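Local coordinates for Alr3699 protein (Nostoc sp., PDB 4XSR) that belongs to the GT-B glycosyltransferases and binds uridine-5'-diphosphate-glucose in the cleft between its two domains of parallel beta-sheet and helices, at residues Pro132-Gln137 and Thr291-Phe296; Tyr101-Lys106 and His125-Leu130; Ile178-Asp183 and Phe296-Val301. All coordinates share one frame; numbering follows the deposited sequence.

Interaction 1 of 3, residues Pro132-Gln137 and Thr291-Phe296; sequences PEHFSQ and TAPEPF. With UPG (uridine-5'-diphosphate-glucose), chain J.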
# COMPACT_ATOMS: atom_id res chain seq x y z
N PRO B 132 -22.57 -2.98 -6.38
CA PRO B 132 -22.58 -1.52 -6.46
C PRO B 132 -23.40 -0.87 -5.39
O PRO B 132 -23.03 0.20 -4.93
CB PRO B 132 -23.17 -1.24 -7.85
CG PRO B 132 -22.60 -2.37 -8.67
CD PRO B 132 -22.58 -3.58 -7.73
N GLU B 133 -24.47 -1.54 -4.97
CA GLU B 133 -25.37 -1.01 -3.94
C GLU B 133 -24.66 -0.91 -2.59
O GLU B 133 -24.88 0.02 -1.83
CB GLU B 133 -26.55 -1.94 -3.80
CG GLU B 133 -27.79 -1.34 -3.17
CD GLU B 133 -28.99 -2.28 -3.24
OE1 GLU B 133 -30.04 -1.90 -2.65
OE2 GLU B 133 -28.89 -3.39 -3.87
N HIS B 134 -23.78 -1.86 -2.29
CA HIS B 134 -23.06 -1.85 -1.03
C HIS B 134 -21.70 -1.13 -1.04
O HIS B 134 -21.22 -0.76 0.02
CB HIS B 134 -22.81 -3.28 -0.56
CG HIS B 134 -23.97 -3.90 0.15
ND1 HIS B 134 -24.31 -3.56 1.43
CD2 HIS B 134 -24.87 -4.83 -0.25
CE1 HIS B 134 -25.35 -4.27 1.81
NE2 HIS B 134 -25.72 -5.04 0.80
N PHE B 135 -21.06 -0.98 -2.20
CA PHE B 135 -19.68 -0.47 -2.24
C PHE B 135 -19.39 0.33 -3.48
O PHE B 135 -20.05 0.18 -4.52
CB PHE B 135 -18.68 -1.63 -2.12
CG PHE B 135 -18.78 -2.38 -0.83
CD1 PHE B 135 -18.31 -1.82 0.36
CD2 PHE B 135 -19.40 -3.63 -0.79
CE1 PHE B 135 -18.44 -2.50 1.57
CE2 PHE B 135 -19.53 -4.32 0.41
CZ PHE B 135 -19.06 -3.76 1.60
N SER B 136 -18.37 1.18 -3.35
CA SER B 136 -17.81 1.95 -4.48
C SER B 136 -17.20 1.02 -5.51
O SER B 136 -16.75 -0.08 -5.18
CB SER B 136 -16.72 2.90 -3.96
OG SER B 136 -15.53 2.19 -3.57
N GLN B 137 -17.18 1.46 -6.76
CA GLN B 137 -16.47 0.72 -7.80
C GLN B 137 -15.00 0.35 -7.44
O GLN B 137 -14.54 -0.77 -7.69
CB GLN B 137 -16.48 1.52 -9.11
CG GLN B 137 -17.66 1.20 -10.00
CD GLN B 137 -17.83 -0.31 -10.21
OE1 GLN B 137 -16.86 -1.03 -10.52
NE2 GLN B 137 -19.06 -0.79 -10.03
N THR B 291 -32.66 -2.49 4.11
CA THR B 291 -33.11 -1.98 2.82
C THR B 291 -32.12 -2.26 1.70
O THR B 291 -32.39 -1.86 0.58
CB THR B 291 -33.33 -0.47 2.86
OG1 THR B 291 -32.14 0.16 3.32
CG2 THR B 291 -34.49 -0.13 3.78
N ALA B 292 -30.99 -2.92 1.98
CA ALA B 292 -30.09 -3.39 0.92
C ALA B 292 -29.82 -4.80 1.23
O ALA B 292 -29.88 -5.19 2.39
CB ALA B 292 -28.78 -2.62 0.90
N PRO B 293 -29.48 -5.60 0.21
CA PRO B 293 -29.45 -7.02 0.50
C PRO B 293 -28.53 -7.43 1.63
O PRO B 293 -27.38 -7.06 1.66
CB PRO B 293 -28.98 -7.64 -0.84
CG PRO B 293 -29.50 -6.70 -1.87
CD PRO B 293 -29.38 -5.33 -1.23
N GLU B 294 -29.02 -8.28 2.51
CA GLU B 294 -28.25 -8.78 3.63
C GLU B 294 -27.37 -9.96 3.21
O GLU B 294 -27.85 -10.93 2.63
CB GLU B 294 -29.19 -9.19 4.77
CG GLU B 294 -28.50 -9.55 6.09
CD GLU B 294 -27.98 -8.29 6.77
OE1 GLU B 294 -28.77 -7.32 6.88
OE2 GLU B 294 -26.77 -8.26 7.13
N PRO B 295 -26.09 -9.91 3.49
CA PRO B 295 -25.25 -11.02 3.10
C PRO B 295 -25.58 -12.33 3.77
O PRO B 295 -25.62 -13.32 3.10
CB PRO B 295 -23.86 -10.54 3.48
CG PRO B 295 -23.94 -9.09 3.31
CD PRO B 295 -25.31 -8.70 3.73
N PHE B 296 -25.82 -12.33 5.07
CA PHE B 296 -26.22 -13.52 5.76
C PHE B 296 -27.34 -13.20 6.72
O PHE B 296 -28.45 -13.58 6.49
CB PHE B 296 -25.05 -14.12 6.48
CG PHE B 296 -25.38 -15.31 7.29
CD1 PHE B 296 -25.59 -16.52 6.71
CD2 PHE B 296 -25.44 -15.23 8.65
CE1 PHE B 296 -25.87 -17.62 7.46
CE2 PHE B 296 -25.71 -16.31 9.40
CZ PHE B 296 -25.93 -17.51 8.81
N1 UPG J . -25.36 -7.68 18.24
C2 UPG J . -24.88 -7.50 19.54
N3 UPG J . -25.29 -6.44 20.23
C4 UPG J . -26.14 -5.55 19.72
C5 UPG J . -26.65 -5.73 18.42
C6 UPG J . -26.22 -6.81 17.69
O2 UPG J . -24.07 -8.30 20.08
O4 UPG J . -26.49 -4.55 20.41
C1C UPG J . -24.93 -8.83 17.45
C2C UPG J . -26.07 -9.71 16.98
O2C UPG J . -26.43 -10.65 18.01
C3C UPG J . -25.43 -10.31 15.73
C4C UPG J . -24.50 -9.21 15.18
O4C UPG J . -24.33 -8.31 16.25
O3C UPG J . -24.65 -11.44 16.12
C5C UPG J . -25.03 -8.41 13.98
O5C UPG J . -24.99 -9.33 12.89
PA UPG J . -25.27 -8.93 11.38
O1A UPG J . -25.43 -10.21 10.64
O2A UPG J . -26.23 -7.80 11.26
O3A UPG J . -23.72 -8.46 11.05
PB UPG J . -23.16 -7.28 10.07
O1B UPG J . -22.56 -6.31 11.01
O2B UPG J . -24.15 -6.72 9.12
O3B UPG J . -21.96 -8.16 9.42
C1' UPG J . -21.72 -8.75 8.13
C2' UPG J . -22.88 -8.90 7.17
C3' UPG J . -24.00 -9.81 7.73
C4' UPG J . -23.41 -11.18 8.09
C5' UPG J . -22.15 -10.97 8.91
C6' UPG J . -21.43 -12.23 9.28
O2' UPG J . -23.30 -7.62 6.71
O3' UPG J . -25.01 -9.97 6.71
O4' UPG J . -24.30 -11.98 8.89
O5' UPG J . -21.23 -10.10 8.26
O6' UPG J . -21.21 -13.03 8.14
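Glu133 and Ala292 mark the nearest approach of the two backbones, 7.2 Å between their CA atoms, with Pro132-His134 in helical backbone angles without regular helical bonds and Thr291-Phe296 in neither helix nor strand. His134 carries the polar link. Its NE2 donates to the carbonyl O of Pro293 at 2.8 Å, with an N-H...O angle of 147°; the acceptor lies at the ring edge, 16° out of the imidazole plane. With CG anti to the carbonyl carbon (chi1 -82°), the ring tip swings across to Pro293, while Ala292 CB approaches His134 NE2 obliquely at 3.9 Å. Trp218 meets the same imidazole edge-to-face, which further restricts how it can turn. In the GT-B fold two Rossmann-like domains face each other over a cleft, and here a loop after strand 122-126 of one touches a loop after strand 285-287 of the other. Glu133 reaches over from the opposite direction to Pro293, extended throughout, and brings OE2 to 3.3 Å from Pro293 CD. Further along 291-296, the chain turns to uridine-5'-diphosphate-glucose: O3' of the sugar accepts from Phe296 N at 3.0 Å and donates to Glu294 OE2, a bond modelled so short that its exact length is doubtful. Lys219 forms a salt bridge with Glu294 OE2, while His288 and Ser290 bond to OE1, so both carboxylate oxygens are tied in place.

Interaction 2 of 3, residues Tyr101-Lys106 and His125-Leu130; sequences YANTQK and HLHDIL. With UPG (uridine-5'-diphosphate-glucose), chain J.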
# COMPACT_ATOMS: atom_id res chain seq x y z
N TYR B 101 -5.44 -15.29 7.15
CA TYR B 101 -6.89 -15.45 6.97
C TYR B 101 -7.50 -14.09 7.10
O TYR B 101 -7.59 -13.54 8.20
CB TYR B 101 -7.43 -16.38 8.06
CG TYR B 101 -8.83 -16.98 7.91
CD1 TYR B 101 -9.98 -16.20 8.04
CD2 TYR B 101 -9.00 -18.36 7.77
CE1 TYR B 101 -11.25 -16.77 7.97
CE2 TYR B 101 -10.26 -18.93 7.68
CZ TYR B 101 -11.38 -18.13 7.78
OH TYR B 101 -12.63 -18.71 7.69
N ALA B 102 -7.88 -13.51 5.96
CA ALA B 102 -8.39 -12.15 5.93
C ALA B 102 -9.91 -12.18 6.07
O ALA B 102 -10.57 -12.85 5.30
CB ALA B 102 -7.99 -11.48 4.62
N ASN B 103 -10.43 -11.40 7.01
CA ASN B 103 -11.85 -11.38 7.35
C ASN B 103 -12.63 -10.15 6.93
O ASN B 103 -13.85 -10.13 7.08
CB ASN B 103 -11.98 -11.57 8.85
CG ASN B 103 -13.29 -12.22 9.24
OD1 ASN B 103 -13.57 -13.33 8.82
ND2 ASN B 103 -14.11 -11.52 10.03
N THR B 104 -11.95 -9.11 6.44
CA THR B 104 -12.60 -7.91 5.96
C THR B 104 -11.86 -7.41 4.72
O THR B 104 -10.82 -7.94 4.35
CB THR B 104 -12.59 -6.78 7.03
OG1 THR B 104 -11.27 -6.25 7.16
CG2 THR B 104 -13.06 -7.30 8.41
N GLN B 105 -12.42 -6.40 4.08
CA GLN B 105 -11.85 -5.91 2.83
C GLN B 105 -10.43 -5.31 3.00
O GLN B 105 -9.52 -5.69 2.26
CB GLN B 105 -12.77 -4.86 2.19
CG GLN B 105 -13.88 -5.46 1.37
CD GLN B 105 -14.74 -4.42 0.74
OE1 GLN B 105 -14.24 -3.43 0.20
NE2 GLN B 105 -16.06 -4.61 0.80
N LYS B 106 -10.26 -4.39 3.95
CA LYS B 106 -8.95 -3.79 4.19
C LYS B 106 -7.96 -4.83 4.62
O LYS B 106 -6.74 -4.75 4.28
CB LYS B 106 -8.98 -2.65 5.20
CG LYS B 106 -9.71 -1.43 4.69
CD LYS B 106 -9.53 -0.22 5.61
CE LYS B 106 -10.69 0.77 5.43
NZ LYS B 106 -10.83 1.74 6.56
N HIS B 125 -12.28 -14.51 3.81
CA HIS B 125 -13.60 -14.86 4.31
C HIS B 125 -14.46 -13.67 4.02
O HIS B 125 -14.23 -12.58 4.55
CB HIS B 125 -13.58 -15.18 5.78
CG HIS B 125 -14.80 -15.93 6.24
ND1 HIS B 125 -14.73 -17.09 6.98
CD2 HIS B 125 -16.12 -15.69 6.03
CE1 HIS B 125 -15.96 -17.53 7.21
NE2 HIS B 125 -16.82 -16.70 6.65
N LEU B 126 -15.45 -13.89 3.16
CA LEU B 126 -16.20 -12.85 2.54
C LEU B 126 -17.54 -12.76 3.26
O LEU B 126 -18.37 -13.68 3.17
CB LEU B 126 -16.36 -13.21 1.09
CG LEU B 126 -17.24 -12.32 0.25
CD1 LEU B 126 -16.78 -10.88 0.27
CD2 LEU B 126 -17.27 -12.87 -1.17
N HIS B 127 -17.70 -11.68 4.03
CA HIS B 127 -18.91 -11.43 4.82
C HIS B 127 -19.76 -10.38 4.15
O HIS B 127 -20.80 -10.04 4.66
CB HIS B 127 -18.53 -10.93 6.23
CG HIS B 127 -17.80 -11.94 7.05
ND1 HIS B 127 -18.45 -12.98 7.70
CD2 HIS B 127 -16.49 -12.07 7.36
CE1 HIS B 127 -17.56 -13.70 8.36
NE2 HIS B 127 -16.37 -13.18 8.16
N ASP B 128 -19.29 -9.84 3.04
CA ASP B 128 -20.01 -8.79 2.33
C ASP B 128 -20.63 -9.28 1.02
O ASP B 128 -20.25 -10.32 0.46
CB ASP B 128 -19.07 -7.63 2.00
CG ASP B 128 -18.43 -7.00 3.23
OD1 ASP B 128 -19.16 -6.78 4.24
OD2 ASP B 128 -17.20 -6.70 3.17
N ILE B 129 -21.58 -8.50 0.53
CA ILE B 129 -22.11 -8.66 -0.81
C ILE B 129 -21.41 -7.57 -1.61
O ILE B 129 -21.65 -6.37 -1.38
CB ILE B 129 -23.64 -8.52 -0.82
CG1 ILE B 129 -24.30 -9.87 -0.46
CG2 ILE B 129 -24.15 -8.01 -2.16
CD1 ILE B 129 -25.80 -9.76 -0.21
N LEU B 130 -20.53 -7.98 -2.51
CA LEU B 130 -19.71 -7.03 -3.27
C LEU B 130 -20.50 -6.58 -4.47
O LEU B 130 -20.35 -7.14 -5.56
CB LEU B 130 -18.37 -7.64 -3.73
CG LEU B 130 -17.47 -8.14 -2.58
CD1 LEU B 130 -16.40 -9.04 -3.08
CD2 LEU B 130 -16.86 -6.99 -1.82
N1 UPG J . -25.36 -7.68 18.24
C2 UPG J . -24.88 -7.50 19.54
N3 UPG J . -25.29 -6.44 20.23
C4 UPG J . -26.14 -5.55 19.72
C5 UPG J . -26.65 -5.73 18.42
C6 UPG J . -26.22 -6.81 17.69
O2 UPG J . -24.07 -8.30 20.08
O4 UPG J . -26.49 -4.55 20.41
C1C UPG J . -24.93 -8.83 17.45
C2C UPG J . -26.07 -9.71 16.98
O2C UPG J . -26.43 -10.65 18.01
C3C UPG J . -25.43 -10.31 15.73
C4C UPG J . -24.50 -9.21 15.18
O4C UPG J . -24.33 -8.31 16.25
O3C UPG J . -24.65 -11.44 16.12
C5C UPG J . -25.03 -8.41 13.98
O5C UPG J . -24.99 -9.33 12.89
PA UPG J . -25.27 -8.93 11.38
O1A UPG J . -25.43 -10.21 10.64
O2A UPG J . -26.23 -7.80 11.26
O3A UPG J . -23.72 -8.46 11.05
PB UPG J . -23.16 -7.28 10.07
O1B UPG J . -22.56 -6.31 11.01
O2B UPG J . -24.15 -6.72 9.12
O3B UPG J . -21.96 -8.16 9.42
C1' UPG J . -21.72 -8.75 8.13
C2' UPG J . -22.88 -8.90 7.17
C3' UPG J . -24.00 -9.81 7.73
C4' UPG J . -23.41 -11.18 8.09
C5' UPG J . -22.15 -10.97 8.91
C6' UPG J . -21.43 -12.23 9.28
O2' UPG J . -23.30 -7.62 6.71
O3' UPG J . -25.01 -9.97 6.71
O4' UPG J . -24.30 -11.98 8.89
O5' UPG J . -21.23 -10.10 8.26
O6' UPG J . -21.21 -13.03 8.14
O HOH W 1 -15.10 -5.79 4.62
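This is a buried, largely polar contact at the C-terminal ends of two neighbouring parallel strands, 99-102 and 122-126, where the chain leaves the sheet. The strand pairing is documented by His125 N donating to Ala102 O at 2.8 Å, almost straight at 175°. Beside it Tyr101 and His125 point the same way, rim to rim, and Tyr101 OH hydrogen-bonds His125 ND1 at 2.7 Å at the imidazole edge. Next comes a relay towards the ligand. His127 NE2 donates to Asn103 OD1 at 2.9 Å; the acceptor lies in the imidazole plane, but the donor stands 39° above the amide plane, away from a lone-pair direction. The other ring nitrogen, ND1, shares a 2.8 Å hydrogen bond with O6' of uridine-5'-diphosphate-glucose, so the imidazole is gripped at both nitrogens and its rotation fixed. Asp13 binds Asn103 ND2, positioning the amide that in turn holds His127. Farther out, Gln105 NE2 makes only a weak bond of 3.4 Å to Asp128 OD2, with amide and carboxylate planes 81° apart. A water strengthens this side: it accepts from Gln105 N and donates to Asp128 OD2 at 2.7 Å. Strand 99-102, helix 105-118 and strand 122-126 form a right-handed beta-alpha-beta crossover, and the loops at its strand ends supply part of the ligand site, as is usual in Rossmann-like domains.

Interaction 3 of 3, residues Ile178-Asp183 and Phe296-Val301; sequences IYNGFD and FGRVIV. With UPG (uridine-5'-diphosphate-glucose), chain J.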
# COMPACT_ATOMS: atom_id res chain seq x y z
N ILE B 178 -19.77 -21.29 3.39
CA ILE B 178 -19.79 -21.83 4.75
C ILE B 178 -20.50 -20.77 5.59
O ILE B 178 -20.00 -19.65 5.76
CB ILE B 178 -18.41 -22.06 5.31
CG1 ILE B 178 -17.63 -23.06 4.46
CG2 ILE B 178 -18.52 -22.55 6.75
CD1 ILE B 178 -16.28 -23.45 5.04
N TYR B 179 -21.69 -21.15 6.08
CA TYR B 179 -22.54 -20.28 6.88
C TYR B 179 -21.89 -19.91 8.23
O TYR B 179 -20.95 -20.60 8.68
CB TYR B 179 -23.89 -21.00 7.11
CG TYR B 179 -24.76 -21.16 5.85
CD1 TYR B 179 -25.01 -20.08 5.06
CD2 TYR B 179 -25.36 -22.39 5.51
CE1 TYR B 179 -25.78 -20.18 3.93
CE2 TYR B 179 -26.17 -22.49 4.36
CZ TYR B 179 -26.38 -21.37 3.57
OH TYR B 179 -27.16 -21.33 2.40
N ASN B 180 -22.37 -18.85 8.88
CA ASN B 180 -21.94 -18.60 10.26
C ASN B 180 -22.43 -19.71 11.19
O ASN B 180 -23.53 -20.24 11.03
CB ASN B 180 -22.50 -17.32 10.84
CG ASN B 180 -22.02 -16.07 10.14
OD1 ASN B 180 -21.57 -16.06 8.97
ND2 ASN B 180 -22.17 -14.97 10.84
N GLY B 181 -21.60 -20.06 12.17
CA GLY B 181 -21.97 -21.03 13.16
C GLY B 181 -22.34 -20.38 14.49
O GLY B 181 -21.88 -19.26 14.80
N PHE B 182 -23.15 -21.09 15.28
CA PHE B 182 -23.57 -20.61 16.60
C PHE B 182 -23.54 -21.68 17.68
O PHE B 182 -23.78 -22.85 17.40
CB PHE B 182 -24.96 -20.05 16.51
CG PHE B 182 -25.12 -18.98 15.48
CD1 PHE B 182 -25.20 -19.32 14.14
CD2 PHE B 182 -25.18 -17.64 15.85
CE1 PHE B 182 -25.36 -18.33 13.18
CE2 PHE B 182 -25.34 -16.64 14.91
CZ PHE B 182 -25.43 -16.99 13.57
N ASP B 183 -23.24 -21.26 18.90
CA ASP B 183 -23.23 -22.14 20.08
C ASP B 183 -24.68 -22.29 20.54
O ASP B 183 -25.26 -21.37 21.12
CB ASP B 183 -22.35 -21.57 21.21
CG ASP B 183 -22.26 -22.50 22.42
OD1 ASP B 183 -22.97 -23.54 22.48
OD2 ASP B 183 -21.46 -22.18 23.34
N PHE B 296 -25.82 -12.33 5.07
CA PHE B 296 -26.22 -13.52 5.76
C PHE B 296 -27.34 -13.20 6.72
O PHE B 296 -28.45 -13.58 6.49
CB PHE B 296 -25.05 -14.12 6.48
CG PHE B 296 -25.38 -15.31 7.29
CD1 PHE B 296 -25.59 -16.52 6.71
CD2 PHE B 296 -25.44 -15.23 8.65
CE1 PHE B 296 -25.87 -17.62 7.46
CE2 PHE B 296 -25.71 -16.31 9.40
CZ PHE B 296 -25.93 -17.51 8.81
N GLY B 297 -27.04 -12.45 7.76
CA GLY B 297 -28.00 -12.02 8.74
C GLY B 297 -28.02 -12.85 10.00
O GLY B 297 -28.86 -13.69 10.16
N ARG B 298 -27.10 -12.57 10.89
CA ARG B 298 -26.92 -13.30 12.12
C ARG B 298 -28.13 -13.23 13.02
O ARG B 298 -28.48 -14.17 13.63
CB ARG B 298 -25.72 -12.78 12.88
CG ARG B 298 -24.38 -13.24 12.37
CD ARG B 298 -23.23 -12.56 13.07
NE ARG B 298 -23.06 -13.03 14.41
CZ ARG B 298 -22.41 -14.12 14.74
NH1 ARG B 298 -21.86 -14.85 13.82
NH2 ARG B 298 -22.30 -14.46 15.98
N VAL B 299 -28.76 -12.08 13.07
CA VAL B 299 -29.85 -11.87 13.97
C VAL B 299 -30.96 -12.83 13.64
O VAL B 299 -31.64 -13.31 14.52
CB VAL B 299 -30.36 -10.44 13.92
CG1 VAL B 299 -29.32 -9.53 14.48
CG2 VAL B 299 -30.66 -10.05 12.50
N ILE B 300 -31.14 -13.08 12.36
CA ILE B 300 -32.19 -13.94 11.86
C ILE B 300 -32.04 -15.34 12.45
O ILE B 300 -32.95 -15.88 13.03
CB ILE B 300 -32.14 -13.98 10.33
CG1 ILE B 300 -32.48 -12.61 9.77
CG2 ILE B 300 -33.13 -14.98 9.76
CD1 ILE B 300 -32.47 -12.55 8.26
N VAL B 301 -30.87 -15.91 12.31
CA VAL B 301 -30.62 -17.25 12.81
C VAL B 301 -30.69 -17.28 14.33
O VAL B 301 -31.02 -18.31 14.96
CB VAL B 301 -29.21 -17.72 12.40
CG1 VAL B 301 -28.82 -19.02 13.09
CG2 VAL B 301 -29.13 -17.86 10.90
N1 UPG J . -25.36 -7.68 18.24
C2 UPG J . -24.88 -7.50 19.54
N3 UPG J . -25.29 -6.44 20.23
C4 UPG J . -26.14 -5.55 19.72
C5 UPG J . -26.65 -5.73 18.42
C6 UPG J . -26.22 -6.81 17.69
O2 UPG J . -24.07 -8.30 20.08
O4 UPG J . -26.49 -4.55 20.41
C1C UPG J . -24.93 -8.83 17.45
C2C UPG J . -26.07 -9.71 16.98
O2C UPG J . -26.43 -10.65 18.01
C3C UPG J . -25.43 -10.31 15.73
C4C UPG J . -24.50 -9.21 15.18
O4C UPG J . -24.33 -8.31 16.25
O3C UPG J . -24.65 -11.44 16.12
C5C UPG J . -25.03 -8.41 13.98
O5C UPG J . -24.99 -9.33 12.89
PA UPG J . -25.27 -8.93 11.38
O1A UPG J . -25.43 -10.21 10.64
O2A UPG J . -26.23 -7.80 11.26
O3A UPG J . -23.72 -8.46 11.05
PB UPG J . -23.16 -7.28 10.07
O1B UPG J . -22.56 -6.31 11.01
O2B UPG J . -24.15 -6.72 9.12
O3B UPG J . -21.96 -8.16 9.42
C1' UPG J . -21.72 -8.75 8.13
C2' UPG J . -22.88 -8.90 7.17
C3' UPG J . -24.00 -9.81 7.73
C4' UPG J . -23.41 -11.18 8.09
C5' UPG J . -22.15 -10.97 8.91
C6' UPG J . -21.43 -12.23 9.28
O2' UPG J . -23.30 -7.62 6.71
O3' UPG J . -25.01 -9.97 6.71
O4' UPG J . -24.30 -11.98 8.89
O5' UPG J . -21.23 -10.10 8.26
O6' UPG J . -21.21 -13.03 8.14
O HOH W 2 -20.15 -17.21 14.10
O HOH W 3 -21.96 -17.24 16.81
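The backbones of 178-183 and 296-301 stay well apart, with CA atoms 7.5 Å distant at Asn180 and Arg298 and 8.7 Å at Phe182 and Val301, so side chains fill the interval between an irregular loop and the first turn of helix 298-305. Phe296 goes in between Tyr179, Asn180 and Phe182. Its CG is anti to the backbone N (chi1 177°), which sends the ring toward the loop; CE1 meets Tyr179 CD1 at 3.5 Å, the two rings oblique at 37°, and the Asn180 amide lies stacked over one face. Phe182 packs on the helix in two ways: Val301 CG1 sits over its face in a CH-pi contact, 4.0 Å from the ring centroid, and Phe182 CE2 lies over the centre of the Arg298 guanidinium. Bent at chi3 (73°), Arg298 directs NE to O3C of uridine-5'-diphosphate-glucose, a 2.8 Å bond. Its NH1 and NH2 each donate to a water, and both waters reach Gly181 O, which bridges loop and guanidinium. The helix start faces the ligand with its backbone too: Gly297 N donates to O4' at 3.0 Å, and Arg298 N to phosphate oxygen O1A at 2.9 Å. A helix N-terminus whose first amide grips a phosphate, its dipole probably stabilising the negative charge, while the preceding amides hold the sugar, is characteristic of the nucleotide-sugar site in the GT-B cleft.

Overall arrangement
From the N terminus, interaction 2 closes first, a short loop of one beta-alpha-beta unit in the sheet that includes strand 99-102. Only after it has closed does interaction 1 open at 132-137, and interaction 3 follows at 178-183. The segments of these two long-range contacts alternate along the chain (132-137, 178-183, 291-296, 296-301), so the contacts cross; their second segments share Phe296. Both join the first sheet domain to loop and helix start of the second. Interactions 1 and 2 touch directly, with Phe135 CZ 3.2 Å from Gln105 NE2, whereas the nearest atoms of 2 and 3 are about 4 Å apart. All three reach uridine-5'-diphosphate-glucose.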